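Local coordinates for protein ubiquinol-cytochrome C chaperone (Brucella abortus NCTC 8038, PDB 6RWT) that probably acts as a chaperone that binds newly made cytochrome b and assists assembly of respiratory complex III, as its homolog Cbp3 does in mitochondria, at residues V23-A28 and E48-H53. Numbering follows the deposited sequence.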
ATOM      1  N   VAL A  23      -5.767  -9.193  -1.184  1.00 19.44           N
ATOM      2  CA  VAL A  23      -6.737  -8.086  -1.090  1.00 20.29           C
ATOM      3  C   VAL A  23      -6.098  -6.740  -1.466  1.00 18.49           C
ATOM      4  O   VAL A  23      -6.702  -5.943  -2.204  1.00 18.91           O
ATOM      5  CB  VAL A  23      -7.408  -8.000   0.304  1.00 21.56           C
ATOM      6  CG1 VAL A  23      -8.253  -6.736   0.453  1.00 21.52           C
ATOM      7  CG2 VAL A  23      -8.301  -9.214   0.537  1.00 22.85           C
ATOM      8  N   ILE A  24      -4.883  -6.500  -0.967  1.00 18.99           N
ATOM      9  CA  ILE A  24      -4.146  -5.257  -1.263  1.00 17.77           C
ATOM     10  C   ILE A  24      -3.855  -5.154  -2.774  1.00 17.20           C
ATOM     11  O   ILE A  24      -4.102  -4.104  -3.390  1.00 17.82           O
ATOM     12  CB  ILE A  24      -2.842  -5.157  -0.422  1.00 17.00           C
ATOM     13  CG1 ILE A  24      -3.176  -5.105   1.072  1.00 17.64           C
ATOM     14  CG2 ILE A  24      -2.033  -3.922  -0.812  1.00 18.15           C
ATOM     15  CD1 ILE A  24      -1.988  -5.233   2.008  1.00 17.35           C
ATOM     16  N   VAL A  25      -3.359  -6.244  -3.366  1.00 17.55           N
ATOM     17  CA  VAL A  25      -3.041  -6.281  -4.804  1.00 19.29           C
ATOM     18  C   VAL A  25      -4.298  -6.036  -5.664  1.00 18.63           C
ATOM     19  O   VAL A  25      -4.261  -5.259  -6.624  1.00 20.34           O
ATOM     20  CB  VAL A  25      -2.343  -7.612  -5.189  1.00 20.02           C
ATOM     21  CG1 VAL A  25      -2.271  -7.815  -6.701  1.00 21.46           C
ATOM     22  CG2 VAL A  25      -0.941  -7.666  -4.585  1.00 20.10           C
ATOM     23  N   ALA A  26      -5.407  -6.679  -5.307  1.00 18.88           N
ATOM     24  CA  ALA A  26      -6.676  -6.486  -6.025  1.00 19.95           C
ATOM     25  C   ALA A  26      -7.154  -5.034  -5.951  1.00 19.21           C
ATOM     26  O   ALA A  26      -7.604  -4.464  -6.952  1.00 20.63           O
ATOM     27  CB  ALA A  26      -7.745  -7.423  -5.481  1.00 21.68           C
ATOM     28  N   ALA A  27      -7.052  -4.431  -4.769  1.00 19.36           N
ATOM     29  CA  ALA A  27      -7.436  -3.020  -4.606  1.00 18.36           C
ATOM     30  C   ALA A  27      -6.615  -2.080  -5.507  1.00 18.43           C
ATOM     31  O   ALA A  27      -7.163  -1.166  -6.111  1.00 19.48           O
ATOM     32  CB  ALA A  27      -7.353  -2.603  -3.142  1.00 20.47           C
ATOM     33  N   ALA A  28      -5.310  -2.332  -5.609  1.00 17.91           N
ATOM     34  CA  ALA A  28      -4.413  -1.536  -6.463  1.00 18.33           C
ATOM     35  C   ALA A  28      -4.665  -1.684  -7.975  1.00 19.41           C
ATOM     36  O   ALA A  28      -4.265  -0.808  -8.750  1.00 20.42           O
ATOM     37  CB  ALA A  28      -2.960  -1.881  -6.146  1.00 18.03           C
ATOM     38  N   GLU A  48       3.003   2.830  -8.303  1.00 15.20           N
ATOM     39  CA  GLU A  48       2.432   3.907  -7.477  1.00 15.66           C
ATOM     40  C   GLU A  48       1.130   3.439  -6.808  1.00 15.77           C
ATOM     41  O   GLU A  48       0.884   3.745  -5.639  1.00 15.79           O
ATOM     42  CB  GLU A  48       2.196   5.206  -8.276  1.00 17.44           C
ATOM     43  CG  GLU A  48       3.444   5.920  -8.812  1.00 18.04           C
ATOM     44  CD  GLU A  48       4.461   6.329  -7.747  1.00 18.92           C
ATOM     45  OE1 GLU A  48       4.099   6.482  -6.560  1.00 19.80           O
ATOM     46  OE2 GLU A  48       5.651   6.529  -8.104  1.00 21.66           O
ATOM     47  N   MET A  49       0.303   2.689  -7.529  1.00 15.99           N
ATOM     48  CA  MET A  49      -0.935   2.161  -6.933  1.00 16.23           C
ATOM     49  C   MET A  49      -0.661   1.059  -5.897  1.00 15.17           C
ATOM     50  O   MET A  49      -1.280   1.058  -4.818  1.00 15.23           O
ATOM     51  CB  MET A  49      -1.922   1.679  -8.012  1.00 16.89           C
ATOM     52  CG  MET A  49      -2.513   2.793  -8.891  1.00 18.05           C
ATOM     53  SD  MET A  49      -3.442   4.057  -7.984  1.00 21.33           S
ATOM     54  CE  MET A  49      -2.181   5.293  -7.770  1.00 21.03           C
ATOM     55  N   LEU A  50       0.271   0.148  -6.166  1.00 14.63           N
ATOM     56  CA  LEU A  50       0.585  -0.883  -5.164  1.00 14.50           C
ATOM     57  C   LEU A  50       1.152  -0.262  -3.878  1.00 14.80           C
ATOM     58  O   LEU A  50       0.694  -0.570  -2.780  1.00 14.86           O
ATOM     59  CB  LEU A  50       1.537  -1.943  -5.724  1.00 15.21           C
ATOM     60  CG  LEU A  50       1.898  -3.097  -4.775  1.00 16.51           C
ATOM     61  CD1 LEU A  50       0.691  -3.947  -4.385  1.00 17.70           C
ATOM     62  CD2 LEU A  50       2.983  -3.965  -5.387  1.00 17.18           C
ATOM     63  N   SER A  51       2.138   0.624  -4.029  1.00 14.20           N
ATOM     64  CA  SER A  51       2.762   1.294  -2.881  1.00 15.31           C
ATOM     65  C   SER A  51       1.766   2.137  -2.064  1.00 15.20           C
ATOM     66  O   SER A  51       1.839   2.154  -0.830  1.00 15.76           O
ATOM     67  CB  SER A  51       3.977   2.133  -3.325  1.00 16.07           C
ATOM     68  OG  SER A  51       3.626   3.168  -4.222  1.00 17.27           O
ATOM     69  N   LEU A  52       0.832   2.811  -2.745  1.00 15.58           N
ATOM     70  CA  LEU A  52      -0.226   3.557  -2.048  1.00 16.05           C
ATOM     71  C   LEU A  52      -1.057   2.639  -1.137  1.00 16.32           C
ATOM     72  O   LEU A  52      -1.334   2.991   0.013  1.00 16.66           O
ATOM     73  CB  LEU A  52      -1.129   4.284  -3.062  1.00 16.30           C
ATOM     74  CG  LEU A  52      -2.392   4.972  -2.539  1.00 17.51           C
ATOM     75  CD1 LEU A  52      -2.040   6.055  -1.529  1.00 17.86           C
ATOM     76  CD2 LEU A  52      -3.193   5.563  -3.696  1.00 18.97           C
ATOM     77  N   HIS A  53      -1.463   1.481  -1.666  1.00 15.67           N
ATOM     78  CA  HIS A  53      -2.316   0.545  -0.919  1.00 15.57           C
ATOM     79  C   HIS A  53      -1.547  -0.190   0.196  1.00 14.67           C
ATOM     80  O   HIS A  53      -2.088  -0.411   1.292  1.00 16.20           O
ATOM     81  CB  HIS A  53      -3.054  -0.410  -1.888  1.00 16.51           C
ATOM     82  CG  HIS A  53      -4.143   0.268  -2.667  1.00 16.72           C
ATOM     83  ND1 HIS A  53      -3.907   1.057  -3.777  1.00 16.46           N
ATOM     84  CD2 HIS A  53      -5.481   0.305  -2.463  1.00 18.06           C
ATOM     85  CE1 HIS A  53      -5.058   1.540  -4.223  1.00 17.32           C
ATOM     86  NE2 HIS A  53      -6.025   1.108  -3.434  1.00 18.50           N
TER
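The H53 ring lies against the backbone of A27 and A28. A28 CA sits over one ring face in a CH-pi contact, 4.0 Å from the ring centroid and 21° off its normal. A28 N lies over the ring centre on that face, and A27 C is offset toward the rim. A27 CB touches CD2 of H53 at 3.5 Å.

Other contacts are mostly aliphatic. I24 CG2 stands anti to its backbone N, which sets it against H53 CB at 3.8 Å. A28 O touches M49 CB at 3.5 Å. V25 CG2 reaches L50 CD1 at 4.1 Å.

Within 48-53, H53 ND1 donates to M49 O at 2.8 Å, with an N-H...O angle of 164° and the acceptor in the ring plane. H53 N reaches the same oxygen from the opposite face of the carbonyl plane.

The contact joins helices 2-28 and 43-61 in the largely helical chaperone fold. The short segments cross at 133°, their axes 8.6 Å apart. The short side chains of A27 and A28 are consistent with the ring's close approach to the backbone. Between the segments the contact is van der Waals and CH-pi, with no hydrogen bond across. With ND1 bonded to M49 O and NE2 to Y151 OH, the buried imidazole is held at both nitrogens and turns a face to A27 and A28.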